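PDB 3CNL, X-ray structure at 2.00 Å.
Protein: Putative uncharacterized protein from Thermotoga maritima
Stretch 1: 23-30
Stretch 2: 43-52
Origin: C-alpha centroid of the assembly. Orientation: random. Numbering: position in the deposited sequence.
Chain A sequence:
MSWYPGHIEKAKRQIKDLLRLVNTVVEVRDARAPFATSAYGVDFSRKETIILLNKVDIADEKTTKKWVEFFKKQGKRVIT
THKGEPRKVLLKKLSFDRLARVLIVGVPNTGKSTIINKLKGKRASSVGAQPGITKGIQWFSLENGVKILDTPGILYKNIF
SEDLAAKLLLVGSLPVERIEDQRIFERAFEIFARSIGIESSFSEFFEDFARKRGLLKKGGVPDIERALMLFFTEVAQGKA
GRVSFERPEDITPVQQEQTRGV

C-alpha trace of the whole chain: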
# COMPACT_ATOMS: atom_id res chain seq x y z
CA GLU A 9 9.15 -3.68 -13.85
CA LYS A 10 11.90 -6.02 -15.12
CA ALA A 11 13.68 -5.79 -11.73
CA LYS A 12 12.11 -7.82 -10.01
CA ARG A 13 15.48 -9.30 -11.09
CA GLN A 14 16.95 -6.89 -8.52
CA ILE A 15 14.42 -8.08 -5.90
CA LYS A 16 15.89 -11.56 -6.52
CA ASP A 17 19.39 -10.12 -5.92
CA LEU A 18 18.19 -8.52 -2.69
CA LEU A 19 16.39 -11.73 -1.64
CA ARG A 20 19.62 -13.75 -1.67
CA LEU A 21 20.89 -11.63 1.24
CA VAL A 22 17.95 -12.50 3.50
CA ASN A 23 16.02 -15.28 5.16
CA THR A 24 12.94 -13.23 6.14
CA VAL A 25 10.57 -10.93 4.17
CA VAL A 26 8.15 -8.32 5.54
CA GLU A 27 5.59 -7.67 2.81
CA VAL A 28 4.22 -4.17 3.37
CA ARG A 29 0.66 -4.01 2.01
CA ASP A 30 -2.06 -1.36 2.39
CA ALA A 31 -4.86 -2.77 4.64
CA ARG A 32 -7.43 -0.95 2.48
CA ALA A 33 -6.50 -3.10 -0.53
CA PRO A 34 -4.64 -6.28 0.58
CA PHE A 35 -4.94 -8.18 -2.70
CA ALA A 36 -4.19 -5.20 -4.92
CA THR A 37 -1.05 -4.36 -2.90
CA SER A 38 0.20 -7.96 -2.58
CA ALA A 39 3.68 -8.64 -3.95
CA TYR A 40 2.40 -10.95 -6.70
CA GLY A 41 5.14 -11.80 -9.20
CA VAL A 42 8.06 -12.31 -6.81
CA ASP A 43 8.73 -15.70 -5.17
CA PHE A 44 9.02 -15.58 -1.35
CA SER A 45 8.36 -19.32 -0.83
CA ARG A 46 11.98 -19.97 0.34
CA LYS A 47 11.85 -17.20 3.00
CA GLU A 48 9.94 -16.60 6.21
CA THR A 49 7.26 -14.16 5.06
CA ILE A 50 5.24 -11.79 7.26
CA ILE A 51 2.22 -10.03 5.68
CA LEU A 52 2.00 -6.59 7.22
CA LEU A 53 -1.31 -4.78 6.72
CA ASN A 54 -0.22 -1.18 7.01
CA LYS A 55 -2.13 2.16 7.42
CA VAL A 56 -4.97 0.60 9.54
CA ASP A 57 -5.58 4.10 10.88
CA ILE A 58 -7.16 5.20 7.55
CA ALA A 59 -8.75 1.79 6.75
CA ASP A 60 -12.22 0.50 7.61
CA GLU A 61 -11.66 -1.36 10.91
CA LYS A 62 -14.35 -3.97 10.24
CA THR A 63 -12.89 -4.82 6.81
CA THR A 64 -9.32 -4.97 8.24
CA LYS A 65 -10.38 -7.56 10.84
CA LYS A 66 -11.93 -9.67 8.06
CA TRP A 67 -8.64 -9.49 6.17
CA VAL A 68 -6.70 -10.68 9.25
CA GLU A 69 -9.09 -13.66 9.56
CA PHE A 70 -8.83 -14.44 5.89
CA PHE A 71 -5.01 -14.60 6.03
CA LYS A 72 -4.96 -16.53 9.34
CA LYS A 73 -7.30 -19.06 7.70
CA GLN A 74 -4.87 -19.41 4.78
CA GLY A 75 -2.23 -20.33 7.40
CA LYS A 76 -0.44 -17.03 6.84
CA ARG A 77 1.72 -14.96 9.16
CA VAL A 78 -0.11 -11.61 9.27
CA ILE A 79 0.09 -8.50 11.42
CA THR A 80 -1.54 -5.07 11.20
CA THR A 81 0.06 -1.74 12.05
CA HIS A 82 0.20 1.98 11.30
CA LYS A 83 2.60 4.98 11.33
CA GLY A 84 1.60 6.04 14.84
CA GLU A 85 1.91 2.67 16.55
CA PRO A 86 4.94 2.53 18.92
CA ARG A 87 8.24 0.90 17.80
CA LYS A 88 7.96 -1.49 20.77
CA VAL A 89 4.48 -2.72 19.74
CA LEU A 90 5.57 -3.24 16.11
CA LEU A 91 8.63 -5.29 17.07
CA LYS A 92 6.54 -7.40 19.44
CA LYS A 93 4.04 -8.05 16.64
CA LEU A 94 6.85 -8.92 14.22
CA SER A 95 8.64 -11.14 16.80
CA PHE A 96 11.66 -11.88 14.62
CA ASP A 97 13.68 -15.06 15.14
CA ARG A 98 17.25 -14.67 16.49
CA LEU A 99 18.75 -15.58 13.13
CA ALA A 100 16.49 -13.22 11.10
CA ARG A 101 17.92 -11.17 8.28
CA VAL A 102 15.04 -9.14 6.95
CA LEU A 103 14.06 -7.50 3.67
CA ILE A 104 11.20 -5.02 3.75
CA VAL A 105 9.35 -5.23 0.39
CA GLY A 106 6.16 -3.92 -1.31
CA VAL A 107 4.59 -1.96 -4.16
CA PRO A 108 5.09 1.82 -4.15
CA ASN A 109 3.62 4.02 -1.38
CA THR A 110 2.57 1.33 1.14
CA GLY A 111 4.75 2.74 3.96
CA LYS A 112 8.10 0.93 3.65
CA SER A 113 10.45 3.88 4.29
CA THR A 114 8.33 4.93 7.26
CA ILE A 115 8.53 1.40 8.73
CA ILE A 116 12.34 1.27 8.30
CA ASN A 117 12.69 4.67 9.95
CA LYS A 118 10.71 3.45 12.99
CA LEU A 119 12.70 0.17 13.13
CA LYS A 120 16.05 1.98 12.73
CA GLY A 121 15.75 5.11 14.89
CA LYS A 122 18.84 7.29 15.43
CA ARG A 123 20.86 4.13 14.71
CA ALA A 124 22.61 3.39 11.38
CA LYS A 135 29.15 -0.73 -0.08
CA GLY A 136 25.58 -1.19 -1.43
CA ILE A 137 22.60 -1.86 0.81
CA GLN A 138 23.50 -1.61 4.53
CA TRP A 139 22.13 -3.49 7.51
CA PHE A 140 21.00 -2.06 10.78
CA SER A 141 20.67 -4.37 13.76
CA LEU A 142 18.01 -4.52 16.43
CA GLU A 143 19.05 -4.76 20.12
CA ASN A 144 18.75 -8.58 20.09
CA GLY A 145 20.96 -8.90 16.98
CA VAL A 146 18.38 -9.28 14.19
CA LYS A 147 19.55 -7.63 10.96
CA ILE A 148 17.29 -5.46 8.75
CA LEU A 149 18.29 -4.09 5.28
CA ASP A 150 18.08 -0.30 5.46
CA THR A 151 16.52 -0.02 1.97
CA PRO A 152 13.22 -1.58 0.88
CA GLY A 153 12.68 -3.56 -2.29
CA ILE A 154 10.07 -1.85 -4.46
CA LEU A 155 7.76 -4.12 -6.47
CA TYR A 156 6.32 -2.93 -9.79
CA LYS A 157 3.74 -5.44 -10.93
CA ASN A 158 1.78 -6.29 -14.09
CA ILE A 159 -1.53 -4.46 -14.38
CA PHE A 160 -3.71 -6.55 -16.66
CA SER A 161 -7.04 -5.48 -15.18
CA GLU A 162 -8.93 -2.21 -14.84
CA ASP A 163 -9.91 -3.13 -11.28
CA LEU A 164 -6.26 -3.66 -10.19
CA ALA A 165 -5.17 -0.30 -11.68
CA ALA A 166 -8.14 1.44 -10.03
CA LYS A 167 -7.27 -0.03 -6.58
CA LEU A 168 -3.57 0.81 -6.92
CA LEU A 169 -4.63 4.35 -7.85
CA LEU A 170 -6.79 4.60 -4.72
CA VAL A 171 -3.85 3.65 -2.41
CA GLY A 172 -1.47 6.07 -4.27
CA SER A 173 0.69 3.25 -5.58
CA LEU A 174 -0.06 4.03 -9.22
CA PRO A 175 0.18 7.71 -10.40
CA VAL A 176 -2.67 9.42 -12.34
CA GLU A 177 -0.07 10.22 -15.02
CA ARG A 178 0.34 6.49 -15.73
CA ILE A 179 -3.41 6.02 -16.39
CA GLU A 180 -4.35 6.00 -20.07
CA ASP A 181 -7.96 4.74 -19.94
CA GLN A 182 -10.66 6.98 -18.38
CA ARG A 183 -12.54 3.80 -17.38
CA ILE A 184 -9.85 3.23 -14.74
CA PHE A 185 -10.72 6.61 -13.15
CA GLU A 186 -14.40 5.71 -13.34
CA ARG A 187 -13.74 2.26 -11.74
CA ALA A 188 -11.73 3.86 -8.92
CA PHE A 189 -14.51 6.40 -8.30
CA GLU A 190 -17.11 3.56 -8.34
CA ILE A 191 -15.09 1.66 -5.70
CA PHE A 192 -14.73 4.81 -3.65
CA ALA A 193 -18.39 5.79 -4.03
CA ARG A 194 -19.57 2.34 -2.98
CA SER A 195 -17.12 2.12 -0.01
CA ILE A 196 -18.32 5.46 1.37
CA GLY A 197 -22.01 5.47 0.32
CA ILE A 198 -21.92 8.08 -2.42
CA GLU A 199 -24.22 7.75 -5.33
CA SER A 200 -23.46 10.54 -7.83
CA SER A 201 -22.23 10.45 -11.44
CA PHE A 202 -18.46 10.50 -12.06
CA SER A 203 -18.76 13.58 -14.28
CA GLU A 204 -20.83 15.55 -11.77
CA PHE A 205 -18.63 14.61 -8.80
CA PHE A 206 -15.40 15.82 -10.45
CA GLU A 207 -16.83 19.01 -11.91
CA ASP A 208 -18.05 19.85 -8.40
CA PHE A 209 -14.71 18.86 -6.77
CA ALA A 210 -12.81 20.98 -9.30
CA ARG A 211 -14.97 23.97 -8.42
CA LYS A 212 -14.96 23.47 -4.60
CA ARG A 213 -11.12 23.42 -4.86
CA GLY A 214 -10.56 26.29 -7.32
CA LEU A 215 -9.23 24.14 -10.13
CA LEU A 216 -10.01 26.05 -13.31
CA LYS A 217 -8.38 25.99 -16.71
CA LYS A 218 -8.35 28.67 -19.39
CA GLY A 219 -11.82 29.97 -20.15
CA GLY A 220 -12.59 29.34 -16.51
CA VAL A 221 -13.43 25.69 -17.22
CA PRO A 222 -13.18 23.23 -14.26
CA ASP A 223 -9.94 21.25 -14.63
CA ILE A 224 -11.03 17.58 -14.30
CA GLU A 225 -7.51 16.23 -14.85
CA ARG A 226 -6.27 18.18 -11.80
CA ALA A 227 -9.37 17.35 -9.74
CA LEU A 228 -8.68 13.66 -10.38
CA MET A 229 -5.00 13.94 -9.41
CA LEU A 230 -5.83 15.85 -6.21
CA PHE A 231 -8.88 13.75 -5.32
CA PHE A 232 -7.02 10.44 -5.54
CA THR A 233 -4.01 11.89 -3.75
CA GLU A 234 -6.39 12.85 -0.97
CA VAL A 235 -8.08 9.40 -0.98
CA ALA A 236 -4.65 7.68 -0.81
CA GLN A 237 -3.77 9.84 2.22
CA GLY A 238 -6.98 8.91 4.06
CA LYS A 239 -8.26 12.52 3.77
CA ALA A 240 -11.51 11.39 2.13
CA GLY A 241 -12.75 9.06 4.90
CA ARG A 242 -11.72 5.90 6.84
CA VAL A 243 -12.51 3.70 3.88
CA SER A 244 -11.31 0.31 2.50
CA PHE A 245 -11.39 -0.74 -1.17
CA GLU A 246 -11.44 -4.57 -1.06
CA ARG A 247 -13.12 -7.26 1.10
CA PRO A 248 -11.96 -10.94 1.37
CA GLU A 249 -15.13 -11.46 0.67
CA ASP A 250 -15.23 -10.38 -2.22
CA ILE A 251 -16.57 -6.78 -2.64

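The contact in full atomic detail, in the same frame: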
# COMPACT_ATOMS: atom_id res chain seq x y z
N ASN A 23 16.74 -14.06 4.85
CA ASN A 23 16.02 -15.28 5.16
C ASN A 23 14.58 -15.00 5.59
O ASN A 23 13.80 -15.92 5.79
CB ASN A 23 16.78 -16.12 6.22
CG ASN A 23 16.92 -15.41 7.57
OD1 ASN A 23 16.11 -14.56 7.95
ND2 ASN A 23 17.97 -15.78 8.31
N THR A 24 14.25 -13.71 5.71
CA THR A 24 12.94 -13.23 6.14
C THR A 24 12.51 -12.03 5.27
O THR A 24 13.34 -11.21 4.88
CB THR A 24 12.99 -12.83 7.64
OG1 THR A 24 13.48 -13.94 8.41
CG2 THR A 24 11.61 -12.39 8.19
N VAL A 25 11.21 -11.96 4.99
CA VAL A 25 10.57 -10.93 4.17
C VAL A 25 9.34 -10.37 4.89
O VAL A 25 8.44 -11.13 5.27
CB VAL A 25 10.07 -11.53 2.80
CG1 VAL A 25 9.23 -10.52 2.02
CG2 VAL A 25 11.25 -11.97 1.95
N VAL A 26 9.33 -9.05 5.08
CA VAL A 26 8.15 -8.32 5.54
C VAL A 26 7.51 -7.65 4.32
O VAL A 26 8.07 -6.72 3.70
CB VAL A 26 8.50 -7.27 6.63
CG1 VAL A 26 7.25 -6.48 7.05
CG2 VAL A 26 9.14 -7.96 7.85
N GLU A 27 6.36 -8.19 3.93
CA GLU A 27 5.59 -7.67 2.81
C GLU A 27 4.66 -6.56 3.32
O GLU A 27 3.70 -6.81 4.05
CB GLU A 27 4.84 -8.82 2.15
CG GLU A 27 4.14 -8.49 0.86
CD GLU A 27 3.28 -9.65 0.38
OE1 GLU A 27 2.99 -9.72 -0.81
OE2 GLU A 27 2.86 -10.50 1.22
N VAL A 28 4.98 -5.33 2.94
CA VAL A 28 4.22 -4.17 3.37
C VAL A 28 3.09 -3.88 2.36
O VAL A 28 3.32 -3.40 1.24
CB VAL A 28 5.13 -2.95 3.63
CG1 VAL A 28 4.30 -1.71 4.11
CG2 VAL A 28 6.24 -3.29 4.64
N ARG A 29 1.86 -4.19 2.80
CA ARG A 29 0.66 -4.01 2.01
C ARG A 29 -0.16 -2.89 2.64
O ARG A 29 0.07 -2.55 3.79
CB ARG A 29 -0.17 -5.29 2.03
CG ARG A 29 0.56 -6.57 1.54
CD ARG A 29 -0.45 -7.65 1.24
NE ARG A 29 0.20 -8.92 0.98
CZ ARG A 29 -0.42 -10.03 0.63
NH1 ARG A 29 -1.75 -10.05 0.47
NH2 ARG A 29 0.28 -11.14 0.42
N ASP A 30 -1.09 -2.33 1.88
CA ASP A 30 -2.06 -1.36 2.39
C ASP A 30 -3.26 -2.21 2.84
O ASP A 30 -3.75 -3.03 2.08
CB ASP A 30 -2.43 -0.34 1.29
CG ASP A 30 -3.25 0.84 1.81
OD1 ASP A 30 -4.24 0.61 2.51
OD2 ASP A 30 -2.93 2.02 1.50
N ASP A 43 8.81 -14.44 -5.90
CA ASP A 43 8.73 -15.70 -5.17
C ASP A 43 9.39 -15.55 -3.80
O ASP A 43 10.60 -15.35 -3.71
CB ASP A 43 9.41 -16.81 -5.98
CG ASP A 43 9.16 -18.20 -5.43
OD1 ASP A 43 8.57 -18.34 -4.34
OD2 ASP A 43 9.56 -19.18 -6.10
N PHE A 44 8.57 -15.63 -2.75
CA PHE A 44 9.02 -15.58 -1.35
C PHE A 44 8.86 -16.93 -0.66
O PHE A 44 8.91 -17.00 0.57
CB PHE A 44 8.21 -14.57 -0.51
CG PHE A 44 8.18 -13.17 -1.04
CD1 PHE A 44 9.33 -12.56 -1.53
CD2 PHE A 44 6.99 -12.45 -1.01
CE1 PHE A 44 9.29 -11.26 -2.00
CE2 PHE A 44 6.95 -11.15 -1.47
CZ PHE A 44 8.10 -10.55 -1.97
N SER A 45 8.64 -18.00 -1.43
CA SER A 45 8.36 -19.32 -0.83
C SER A 45 9.57 -19.98 -0.12
O SER A 45 9.39 -20.96 0.62
CB SER A 45 7.72 -20.28 -1.86
OG SER A 45 8.53 -20.41 -3.02
N ARG A 46 10.77 -19.46 -0.33
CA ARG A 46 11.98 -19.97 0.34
C ARG A 46 12.37 -19.15 1.60
O ARG A 46 13.35 -19.46 2.28
CB ARG A 46 13.16 -20.05 -0.65
CG ARG A 46 13.03 -21.21 -1.67
CD ARG A 46 14.23 -21.31 -2.64
NE ARG A 46 15.54 -21.13 -2.00
CZ ARG A 46 16.12 -22.01 -1.17
NH1 ARG A 46 17.31 -21.74 -0.64
NH2 ARG A 46 15.50 -23.14 -0.85
N LYS A 47 11.58 -18.11 1.88
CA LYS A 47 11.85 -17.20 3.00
C LYS A 47 10.71 -17.24 3.99
O LYS A 47 9.61 -17.65 3.65
CB LYS A 47 12.03 -15.76 2.50
CG LYS A 47 12.86 -15.63 1.23
CD LYS A 47 14.35 -15.83 1.48
CE LYS A 47 15.10 -15.83 0.16
NZ LYS A 47 16.58 -15.87 0.34
N GLU A 48 10.99 -16.81 5.22
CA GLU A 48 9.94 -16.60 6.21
C GLU A 48 9.26 -15.28 5.88
O GLU A 48 9.89 -14.22 5.94
CB GLU A 48 10.53 -16.59 7.63
CG GLU A 48 9.52 -16.36 8.74
CD GLU A 48 8.50 -17.47 8.86
OE1 GLU A 48 8.81 -18.61 8.46
OE2 GLU A 48 7.37 -17.21 9.36
N THR A 49 7.99 -15.34 5.51
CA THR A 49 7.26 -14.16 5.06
C THR A 49 6.23 -13.72 6.09
O THR A 49 5.46 -14.53 6.60
CB THR A 49 6.58 -14.41 3.70
OG1 THR A 49 7.56 -14.74 2.72
CG2 THR A 49 5.77 -13.18 3.23
N ILE A 50 6.25 -12.42 6.41
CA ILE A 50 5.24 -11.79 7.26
C ILE A 50 4.42 -10.82 6.39
O ILE A 50 4.98 -9.95 5.73
CB ILE A 50 5.91 -11.01 8.40
CG1 ILE A 50 6.90 -11.92 9.15
CG2 ILE A 50 4.86 -10.40 9.36
CD1 ILE A 50 7.68 -11.20 10.23
N ILE A 51 3.10 -11.00 6.36
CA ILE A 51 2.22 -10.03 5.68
C ILE A 51 1.86 -8.94 6.67
O ILE A 51 1.27 -9.21 7.70
CB ILE A 51 0.95 -10.70 5.13
CG1 ILE A 51 1.31 -11.72 4.05
CG2 ILE A 51 -0.07 -9.61 4.61
CD1 ILE A 51 0.20 -12.69 3.67
N LEU A 52 2.28 -7.71 6.36
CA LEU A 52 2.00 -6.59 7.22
C LEU A 52 0.92 -5.73 6.56
O LEU A 52 1.08 -5.26 5.44
CB LEU A 52 3.30 -5.80 7.45
CG LEU A 52 3.38 -4.63 8.41
CD1 LEU A 52 4.85 -4.32 8.70
CD2 LEU A 52 2.75 -3.40 7.83

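What fastens the two stretches together? Strands 24-30 and 48-52 run parallel, with 16° between their directions, and six backbone hydrogen bonds tie them. Glu48 N donates to Asn23 O (3.0 Å) and Val25 N to Glu48 O (2.8 Å); Ile50 N then reaches Val25 O (2.8 Å), and Glu27 N reaches Ile50 O (2.9 Å). Leu52 N to Glu27 O (2.9 Å) and Arg29 N to Leu52 O (3.0 Å) complete the ladder. Every N-H...O angle is between 158° and 169°, so the bonds are nearly straight. As is usual in parallel pairing, alternate residues do the bonding: Val25 and Glu27 each use both N and O, bracketing Thr49 and Ile51, while Glu48 and Ile50 do the same from the other strand. CA-H...O contacts add to this, such as Thr24 CA to Glu48 O at 3.2 Å and Thr49 CA to Val25 O at 3.3 Å.

How does a charged pair fit among buried residues? Glu27 and Arg29, both buried, neutralize each other through a salt bridge within their own strand, Glu27 OE2 to Arg29 NH2 at 2.8 Å. Ile51 lies against this pair: its CG1 is 3.4 Å from Glu27 OE2, and its CD1 lies over one face of the Arg29 guanidinium, 3.6 Å from NH2. The flat guanidinium can accept a methyl group over its face while its nitrogens bond within its plane.

What does Phe44 contribute from outside the strand? It begins a type I turn, closed by Lys47 N to Phe44 O at 3.2 Å, that precedes strand 48-52. Its CA-to-CB bond points toward the first stretch, and its ring lies beneath Val25, whose CG1 sits 3.9 Å from the centroid of the Phe44 ring, almost exactly on the ring normal. This is a CH-pi contact. Val25 CG2 also approaches Lys47 CB at 3.9 Å, so the aliphatic base of the lysine helps cover the valine.

What packs on the other face of the sheet? Thr24, Val26 and Val28 share it with Glu48, Ile50 and Leu52. Leu52 spans two valines: its CD1 is 3.6 Å from Val26 CG1, and its CD2 is 4.4 Å from Val28 CG1. These branched apolar side chains suit a buried surface. At the start of the strands the face turns more polar: Thr24 OG1 donates to Asn23 OD1 at 2.7 Å, and the end of exposed Glu48 leads away. Altogether the stretches bury 760 Å² between them.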